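Local coordinates for protein imelysin (Bacteroides ovatus ATCC 8483, PDB 3OYV) that probably takes part in bacterial iron uptake as an imelysin-like, metal-binding protein of the outer membrane, at residues D80-I85 with Y130-A135; N134-S139 with S159-I164; K210-I213 with S217-I220. All coordinates share one frame; numbering follows the deposited sequence. Where two conformers were deposited one is given.

Interaction 1: residues D80-I85 with Y130-A135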
loop_
_atom_site.group_PDB
_atom_site.type_symbol
_atom_site.label_atom_id
_atom_site.label_comp_id
_atom_site.label_asym_id
_atom_site.label_seq_id
_atom_site.Cartn_x
_atom_site.Cartn_y
_atom_site.Cartn_z
ATOM N N ASP A 80 -4.797 13.469 9.090
ATOM C CA ASP A 80 -3.442 13.786 8.599
ATOM C C ASP A 80 -2.940 12.682 7.685
ATOM O O ASP A 80 -2.356 12.952 6.634
ATOM C CB ASP A 80 -2.436 13.905 9.738
ATOM C CG ASP A 80 -2.457 15.268 10.441
ATOM O OD1 ASP A 80 -3.067 16.214 9.916
ATOM O OD2 ASP A 80 -1.829 15.343 11.516
ATOM N N LYS A 81 -3.164 11.432 8.077
ATOM C CA LYS A 81 -2.628 10.321 7.293
ATOM C C LYS A 81 -3.421 10.059 6.011
ATOM O O LYS A 81 -2.856 9.602 5.006
ATOM C CB LYS A 81 -2.516 9.091 8.177
ATOM C CG LYS A 81 -1.342 9.245 9.146
ATOM C CD LYS A 81 -0.010 9.040 8.446
ATOM C CE LYS A 81 1.173 9.347 9.336
ATOM N NZ LYS A 81 2.436 9.003 8.601
ATOM N N CYS A 82 -4.706 10.418 5.988
ATOM C CA CYS A 82 -5.469 10.475 4.727
ATOM C C CYS A 82 -4.884 11.542 3.782
ATOM O O CYS A 82 -4.712 11.302 2.569
ATOM C CB CYS A 82 -6.946 10.801 4.991
ATOM S SG CYS A 82 -7.925 9.447 5.715
ATOM N N ALA A 83 -4.637 12.738 4.325
ATOM C CA ALA A 83 -4.063 13.849 3.564
ATOM C C ALA A 83 -2.703 13.438 3.012
ATOM O O ALA A 83 -2.400 13.670 1.829
ATOM C CB ALA A 83 -3.936 15.117 4.442
ATOM N N GLU A 84 -1.906 12.787 3.852
ATOM C CA GLU A 84 -0.568 12.365 3.425
ATOM C C GLU A 84 -0.576 11.436 2.238
ATOM O O GLU A 84 0.210 11.588 1.319
ATOM C CB GLU A 84 0.163 11.675 4.547
ATOM C CG GLU A 84 0.658 12.584 5.606
ATOM C CD GLU A 84 1.625 11.898 6.544
ATOM O OE1 GLU A 84 2.086 10.771 6.223
ATOM O OE2 GLU A 84 1.914 12.472 7.612
ATOM N N ILE A 85 -1.457 10.437 2.234
ATOM C CA ILE A 85 -1.508 9.555 1.062
ATOM C C ILE A 85 -2.040 10.245 -0.193
ATOM O O ILE A 85 -1.563 9.969 -1.306
ATOM C CB ILE A 85 -2.212 8.189 1.348
ATOM C CG1 ILE A 85 -1.857 7.182 0.251
ATOM C CG2 ILE A 85 -3.714 8.316 1.461
ATOM C CD1 ILE A 85 -0.364 6.829 0.148
ATOM N N TYR A 130 -9.138 4.804 -2.212
ATOM C CA TYR A 130 -10.173 4.075 -1.491
ATOM C C TYR A 130 -9.828 3.840 -0.035
ATOM O O TYR A 130 -10.730 3.722 0.772
ATOM C CB TYR A 130 -10.517 2.762 -2.190
ATOM C CG TYR A 130 -11.249 2.953 -3.492
ATOM C CD1 TYR A 130 -12.189 3.968 -3.632
ATOM C CD2 TYR A 130 -11.019 2.119 -4.579
ATOM C CE1 TYR A 130 -12.874 4.156 -4.817
ATOM C CE2 TYR A 130 -11.713 2.297 -5.780
ATOM C CZ TYR A 130 -12.629 3.317 -5.870
ATOM O OH TYR A 130 -13.316 3.502 -7.051
ATOM N N SER A 131 -8.543 3.821 0.305
ATOM C CA SER A 131 -8.146 3.799 1.715
ATOM C C SER A 131 -8.682 5.022 2.470
ATOM O O SER A 131 -9.208 4.911 3.598
ATOM C CB SER A 131 -6.632 3.692 1.858
ATOM O OG SER A 131 -6.256 3.436 3.209
ATOM N N ILE A 132 -8.600 6.178 1.819
ATOM C CA ILE A 132 -9.159 7.401 2.396
ATOM C C ILE A 132 -10.695 7.280 2.530
ATOM O O ILE A 132 -11.268 7.627 3.580
ATOM C CB ILE A 132 -8.832 8.643 1.524
ATOM C CG1 ILE A 132 -7.324 8.834 1.424
ATOM C CG2 ILE A 132 -9.539 9.885 2.077
ATOM C CD1 ILE A 132 -6.934 9.945 0.411
ATOM N N ARG A 133 -11.348 6.801 1.480
ATOM C CA ARG A 133 -12.775 6.548 1.549
ATOM C C ARG A 133 -13.122 5.681 2.752
ATOM O O ARG A 133 -14.016 6.013 3.525
ATOM C CB ARG A 133 -13.251 5.880 0.277
ATOM C CG ARG A 133 -14.759 5.677 0.256
ATOM C CD ARG A 133 -15.140 4.568 -0.681
ATOM N NE ARG A 133 -14.537 3.288 -0.307
ATOM C CZ ARG A 133 -14.660 2.185 -1.013
ATOM N NH1 ARG A 133 -15.381 2.195 -2.145
ATOM N NH2 ARG A 133 -14.071 1.062 -0.615
ATOM N N ASN A 134 -12.423 4.560 2.897
ATOM C CA ASN A 134 -12.696 3.657 4.012
ATOM C C ASN A 134 -12.537 4.336 5.353
ATOM O O ASN A 134 -13.373 4.174 6.246
ATOM C CB ASN A 134 -11.812 2.424 3.927
ATOM C CG ASN A 134 -12.135 1.537 2.735
ATOM O OD1 ASN A 134 -13.114 1.772 1.997
ATOM N ND2 ASN A 134 -11.322 0.509 2.527
ATOM N N ALA A 135 -11.477 5.116 5.514
ATOM C CA ALA A 135 -11.235 5.831 6.765
ATOM C C ALA A 135 -12.377 6.792 7.062
ATOM O O ALA A 135 -12.823 6.876 8.203
ATOM C CB ALA A 135 -9.892 6.613 6.733
#
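Cys-82 lies against both branches of Ile-132, where helices 71-102 and 121-137 run side by side in opposite directions. In these short segments the axes come within 9.6 Å and make an angle of 164°, and the CA atoms of Cys-82 and Ile-132 are only 5.3 Å apart. Such closeness suits a cysteine, whose small thiol, only weakly polar, packs as an apolar group without pushing the backbones apart. Ile-132 divides its work between its branches. Its CG2 methyl meets the flank of Cys-82, 4.0 Å from SG, while the CG1 arm, fully extended (chi2 172°), carries CD1 to within 3.4 Å of the Cys-82 carbonyl O. Ile-85, one turn further along its helix, crosses this arm at a slant and sets its CG2 methyl 3.6 Å from Ile-132 CG1. The longer branch of Ile-85 leads away from Ile-132 (chi1 -163°); a glycerol, probably from the crystallisation liquor, lies about 4 Å from this side chain. At the opposite end, Ala-135 offers just a methyl, and its CB closes to 3.6 Å of Cys-82 SG. No hydrogen bond crosses between the segments, so they are joined by close van der Waals packing. Ile-132 also touches Leu-201 and Leu-205 of helix 189-214 and Ile-168 of helix 158-177. This is the close packing of small and branched side chains between antiparallel helices in the buried interior of a mainly helical bundle.

Interaction 2: residues N134-S139 with S159-I164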
loop_
_atom_site.group_PDB
_atom_site.type_symbol
_atom_site.label_atom_id
_atom_site.label_comp_id
_atom_site.label_asym_id
_atom_site.label_seq_id
_atom_site.Cartn_x
_atom_site.Cartn_y
_atom_site.Cartn_z
ATOM N N ASN A 134 -12.423 4.560 2.897
ATOM C CA ASN A 134 -12.696 3.657 4.012
ATOM C C ASN A 134 -12.537 4.336 5.353
ATOM O O ASN A 134 -13.373 4.174 6.246
ATOM C CB ASN A 134 -11.812 2.424 3.927
ATOM C CG ASN A 134 -12.135 1.537 2.735
ATOM O OD1 ASN A 134 -13.114 1.772 1.997
ATOM N ND2 ASN A 134 -11.322 0.509 2.527
ATOM N N ALA A 135 -11.477 5.116 5.514
ATOM C CA ALA A 135 -11.235 5.831 6.765
ATOM C C ALA A 135 -12.377 6.792 7.062
ATOM O O ALA A 135 -12.823 6.876 8.203
ATOM C CB ALA A 135 -9.892 6.613 6.733
ATOM N N TYR A 136 -12.816 7.531 6.052
ATOM C CA TYR A 136 -13.843 8.561 6.219
ATOM C C TYR A 136 -15.241 7.960 6.467
ATOM O O TYR A 136 -16.048 8.524 7.219
ATOM C CB TYR A 136 -13.818 9.507 5.007
ATOM C CG TYR A 136 -14.695 10.735 5.180
ATOM C CD1 TYR A 136 -14.414 11.665 6.173
ATOM C CD2 TYR A 136 -15.766 10.970 4.317
ATOM C CE1 TYR A 136 -15.212 12.810 6.339
ATOM C CE2 TYR A 136 -16.567 12.099 4.485
ATOM C CZ TYR A 136 -16.294 13.000 5.483
ATOM O OH TYR A 136 -17.099 14.107 5.700
ATOM N N TYR A 137 -15.487 6.818 5.834
ATOM C CA TYR A 137 -16.800 6.137 5.884
ATOM C C TYR A 137 -16.929 5.140 7.043
ATOM O O TYR A 137 -18.032 4.675 7.350
ATOM C CB TYR A 137 -17.054 5.387 4.588
ATOM C CG TYR A 137 -17.435 6.201 3.352
ATOM C CD1 TYR A 137 -17.286 7.573 3.296
ATOM C CD2 TYR A 137 -17.946 5.566 2.214
ATOM C CE1 TYR A 137 -17.667 8.286 2.126
ATOM C CE2 TYR A 137 -18.335 6.269 1.084
ATOM C CZ TYR A 137 -18.172 7.629 1.025
ATOM O OH TYR A 137 -18.536 8.342 -0.118
ATOM N N GLY A 138 -15.814 4.801 7.689
ATOM C CA GLY A 138 -15.833 3.789 8.751
ATOM C C GLY A 138 -16.230 2.415 8.292
ATOM O O GLY A 138 -16.914 1.683 8.998
ATOM N N SER A 139 -15.827 2.060 7.077
ATOM C CA SER A 139 -16.174 0.765 6.520
ATOM C C SER A 139 -15.229 0.371 5.394
ATOM O O SER A 139 -14.420 1.186 4.932
ATOM C CB SER A 139 -17.590 0.812 5.958
ATOM O OG SER A 139 -17.601 1.547 4.719
ATOM N N SER A 159 -22.770 20.377 3.866
ATOM C CA SER A 159 -22.079 20.882 2.684
ATOM C C SER A 159 -20.644 20.374 2.666
ATOM O O SER A 159 -20.174 19.876 1.631
ATOM C CB SER A 159 -22.078 22.412 2.667
ATOM O OG SER A 159 -23.364 22.897 2.354
ATOM N N LEU A 160 -19.974 20.527 3.807
ATOM C CA LEU A 160 -18.580 20.079 3.960
ATOM C C LEU A 160 -18.456 18.571 3.706
ATOM O O LEU A 160 -17.567 18.106 2.995
ATOM C CB LEU A 160 -18.022 20.463 5.320
ATOM C CG LEU A 160 -16.599 19.964 5.582
ATOM C CD1 LEU A 160 -15.590 20.451 4.479
ATOM C CD2 LEU A 160 -16.164 20.389 6.973
ATOM N N ASP A 161 -19.351 17.788 4.274
ATOM C CA ASP A 161 -19.333 16.346 4.069
ATOM C C ASP A 161 -19.467 16.001 2.604
ATOM O O ASP A 161 -18.693 15.215 2.088
ATOM C CB ASP A 161 -20.439 15.680 4.893
ATOM C CG ASP A 161 -20.565 14.190 4.640
ATOM O OD1 ASP A 161 -19.533 13.446 4.718
ATOM O OD2 ASP A 161 -21.689 13.731 4.312
ATOM N N THR A 162 -20.417 16.640 1.909
ATOM C CA THR A 162 -20.643 16.375 0.512
ATOM C C THR A 162 -19.415 16.740 -0.318
ATOM O O THR A 162 -19.065 15.980 -1.218
ATOM C CB THR A 162 -21.878 17.133 0.038
ATOM O OG1 THR A 162 -23.019 16.557 0.696
ATOM C CG2 THR A 162 -22.019 17.080 -1.515
ATOM N N LYS A 163 -18.775 17.857 0.030
ATOM C CA LYS A 163 -17.569 18.254 -0.703
ATOM C C LYS A 163 -16.441 17.232 -0.482
ATOM O O LYS A 163 -15.710 16.910 -1.421
ATOM C CB LYS A 163 -17.126 19.634 -0.294
ATOM C CG LYS A 163 -18.022 20.740 -0.888
ATOM C CD LYS A 163 -17.450 22.116 -0.583
ATOM C CE LYS A 163 -18.509 23.226 -0.646
ATOM N NZ LYS A 163 -19.096 23.557 0.684
ATOM N N ILE A 164 -16.300 16.691 0.732
ATOM C CA ILE A 164 -15.239 15.702 0.978
ATOM C C ILE A 164 -15.539 14.431 0.196
ATOM O O ILE A 164 -14.667 13.880 -0.489
ATOM C CB ILE A 164 -15.091 15.445 2.492
ATOM C CG1 ILE A 164 -14.599 16.694 3.215
ATOM C CG2 ILE A 164 -14.152 14.199 2.790
ATOM C CD1 ILE A 164 -14.866 16.667 4.718
#
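Carboxylate oxygen OD1 of Asp-161 is held by two hydroxyls, those of Tyr-136 across the contact and of Ser-150 on helix 149-156. Tyr-136 OH donates to Asp-161 OD1 over 2.7 Å, and the bond falls on the anti lone pair of that oxygen, the one turned away from the other carboxylate oxygen. Asp-161 OD1 arrives at the edge of the phenol near the ring plane, 3.3 Å from Tyr-136 CE2, and the carboxylate itself is twisted 36° from the ring. With CG anti to the backbone N (chi1 -171°), Tyr-136 sends its ring out from the last turn of its helix to reach this partner, while Asp-161 bends in from the flank of helix 158-177. One turn on, Ile-164 lies over a face of the same ring. Ile-164 CG2 makes a CH-pi contact 3.7 Å from the centroid of the Tyr-136 ring, 15° off the normal, and Ile-164 CD1 lies 3.5 Å from Tyr-136 OH. A tyrosine serves both needs, with a flat apolar face for isoleucine and a hydroxyl that, with that of Ser-150, probably helps offset the cost of burying the acid. A buried tyrosine-aspartate bond thus ties the C-terminal end of one helix to the first turns of another in the helical bundle.

Interaction 3: residues K210-I213 with S217-I220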
loop_
_atom_site.group_PDB
_atom_site.type_symbol
_atom_site.label_atom_id
_atom_site.label_comp_id
_atom_site.label_asym_id
_atom_site.label_seq_id
_atom_site.Cartn_x
_atom_site.Cartn_y
_atom_site.Cartn_z
ATOM N N LYS A 210 -9.900 18.917 8.886
ATOM C CA LYS A 210 -9.205 18.925 10.176
ATOM C C LYS A 210 -9.533 20.168 10.990
ATOM O O LYS A 210 -9.756 20.066 12.188
ATOM C CB LYS A 210 -7.683 18.805 10.043
ATOM C CG LYS A 210 -7.059 18.089 11.234
ATOM C CD LYS A 210 -5.664 18.579 11.609
ATOM C CE LYS A 210 -4.846 18.990 10.412
ATOM N NZ LYS A 210 -3.393 18.797 10.702
ATOM N N SER A 211 -9.534 21.330 10.337
ATOM C CA SER A 211 -9.825 22.612 11.000
ATOM C C SER A 211 -11.225 22.615 11.602
ATOM O O SER A 211 -11.452 23.101 12.717
ATOM C CB SER A 211 -9.708 23.796 10.013
ATOM O OG SER A 211 -8.374 23.997 9.555
ATOM N N TYR A 212 -12.170 22.096 10.836
ATOM C CA TYR A 212 -13.557 22.075 11.283
ATOM C C TYR A 212 -13.717 21.210 12.537
ATOM O O TYR A 212 -14.370 21.608 13.502
ATOM C CB TYR A 212 -14.479 21.618 10.165
ATOM C CG TYR A 212 -15.928 21.813 10.534
ATOM C CD1 TYR A 212 -16.575 23.025 10.252
ATOM C CD2 TYR A 212 -16.651 20.824 11.186
ATOM C CE1 TYR A 212 -17.910 23.230 10.620
ATOM C CE2 TYR A 212 -17.991 21.024 11.539
ATOM C CZ TYR A 212 -18.610 22.223 11.248
ATOM O OH TYR A 212 -19.934 22.433 11.614
ATOM N N ILE A 213 -13.090 20.036 12.544
ATOM C CA ILE A 213 -13.125 19.158 13.720
ATOM C C ILE A 213 -12.420 19.791 14.929
ATOM O O ILE A 213 -12.938 19.759 16.054
ATOM C CB ILE A 213 -12.499 17.767 13.389
ATOM C CG1 ILE A 213 -13.314 17.089 12.282
ATOM C CG2 ILE A 213 -12.453 16.890 14.645
ATOM C CD1 ILE A 213 -12.587 15.858 11.617
ATOM N N SER A 217 -15.744 25.199 18.928
ATOM C CA SER A 217 -17.056 25.801 18.761
ATOM C C SER A 217 -17.989 24.993 17.883
ATOM O O SER A 217 -19.183 25.219 17.885
ATOM C CB SER A 217 -16.917 27.228 18.240
ATOM O OG SER A 217 -16.026 27.956 19.070
ATOM N N ASN A 218 -17.448 24.017 17.137
ATOM C CA ASN A 218 -18.314 23.173 16.337
ATOM C C ASN A 218 -18.857 21.941 17.087
ATOM O O ASN A 218 -19.696 21.232 16.562
ATOM C CB ASN A 218 -17.593 22.720 15.068
ATOM C CG ASN A 218 -17.315 23.869 14.129
ATOM O OD1 ASN A 218 -18.138 24.781 14.002
ATOM N ND2 ASN A 218 -16.167 23.842 13.467
ATOM N N ASN A 219 -18.388 21.742 18.308
ATOM C CA ASN A 219 -18.984 20.762 19.215
ATOM C C ASN A 219 -18.915 19.304 18.752
ATOM O O ASN A 219 -19.720 18.481 19.173
ATOM C CB ASN A 219 -20.422 21.186 19.587
ATOM C CG ASN A 219 -20.452 22.504 20.352
ATOM O OD1 ASN A 219 -19.622 22.749 21.234
ATOM N ND2 ASN A 219 -21.382 23.373 19.992
ATOM N N ILE A 220 -17.920 18.976 17.926
ATOM C CA ILE A 220 -17.728 17.611 17.444
ATOM C C ILE A 220 -16.352 17.052 17.746
ATOM O O ILE A 220 -15.941 16.094 17.106
ATOM C CB ILE A 220 -18.050 17.453 15.951
ATOM C CG1 ILE A 220 -17.178 18.362 15.070
ATOM C CG2 ILE A 220 -19.528 17.726 15.711
ATOM C CD1 ILE A 220 -17.169 17.930 13.621
HETATM O O HOH W 1 -15.501 20.476 17.178
#
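Tyr-212 swings its ring opposite its own backbone N (chi1 -170°), and Asn-218 sets its amide opposite its carbonyl carbon (chi1 -67°), which lays the amide over a face of the ring. The two planes lie 14° apart in a stack, with Asn-218 ND2 above the middle of the ring and 3.3 Å from Tyr-212 CD1. The same nitrogen donates a nearly straight bond to the backbone, Asn-218 ND2 to Tyr-212 O at 2.9 Å, in the carbonyl plane and on a lone pair. Tyr-212 is thus met at both its ring and its carbonyl, which probably limits rotation of the amide. Asparagine is suited to this because its short side chain holds a donor and a flat surface together. The contact forms where helix 189-214 ends and the chain turns toward helix 223-261, in the loop that links two successive helices of the bundle. Ile-220 then folds back so that CD1 meets the edge of the phenol, 3.8 Å from Tyr-212 CD2, and also reaches Ile-213 CG1 at 4.2 Å. A water spans the remaining backbone distance, donating to Ile-213 O and accepting from Ile-220 N, each at 2.9 Å. On the inner side, Ile-213 and Ile-220 both rest on Ile-153 of helix 149-156.

Overall arrangement
Interactions 1 and 2 share helix 121-137 and even Asn-134 and Ala-135, but use it differently. In the more central of the two, interaction 1, the pairing is purely apolar, whereas interaction 2, at the helix's end and also buried, adds a hydrogen-bonded acid to the packing. Interaction 3 lies furthest out, its centre about 30 Å from the centre of the chain, is only partly buried, and adds an amide stack, a hydrogen bond and a bridging water to its apolar packing. It nevertheless joins both others: Asp-80 OD1 and Lys-210 NZ form a salt bridge of 2.7 Å to interaction 1, and Leu-160 packs on Tyr-212 to link interaction 2. Among these three contacts, the direct polar bonds appear in the two lying further from the centre of the chain.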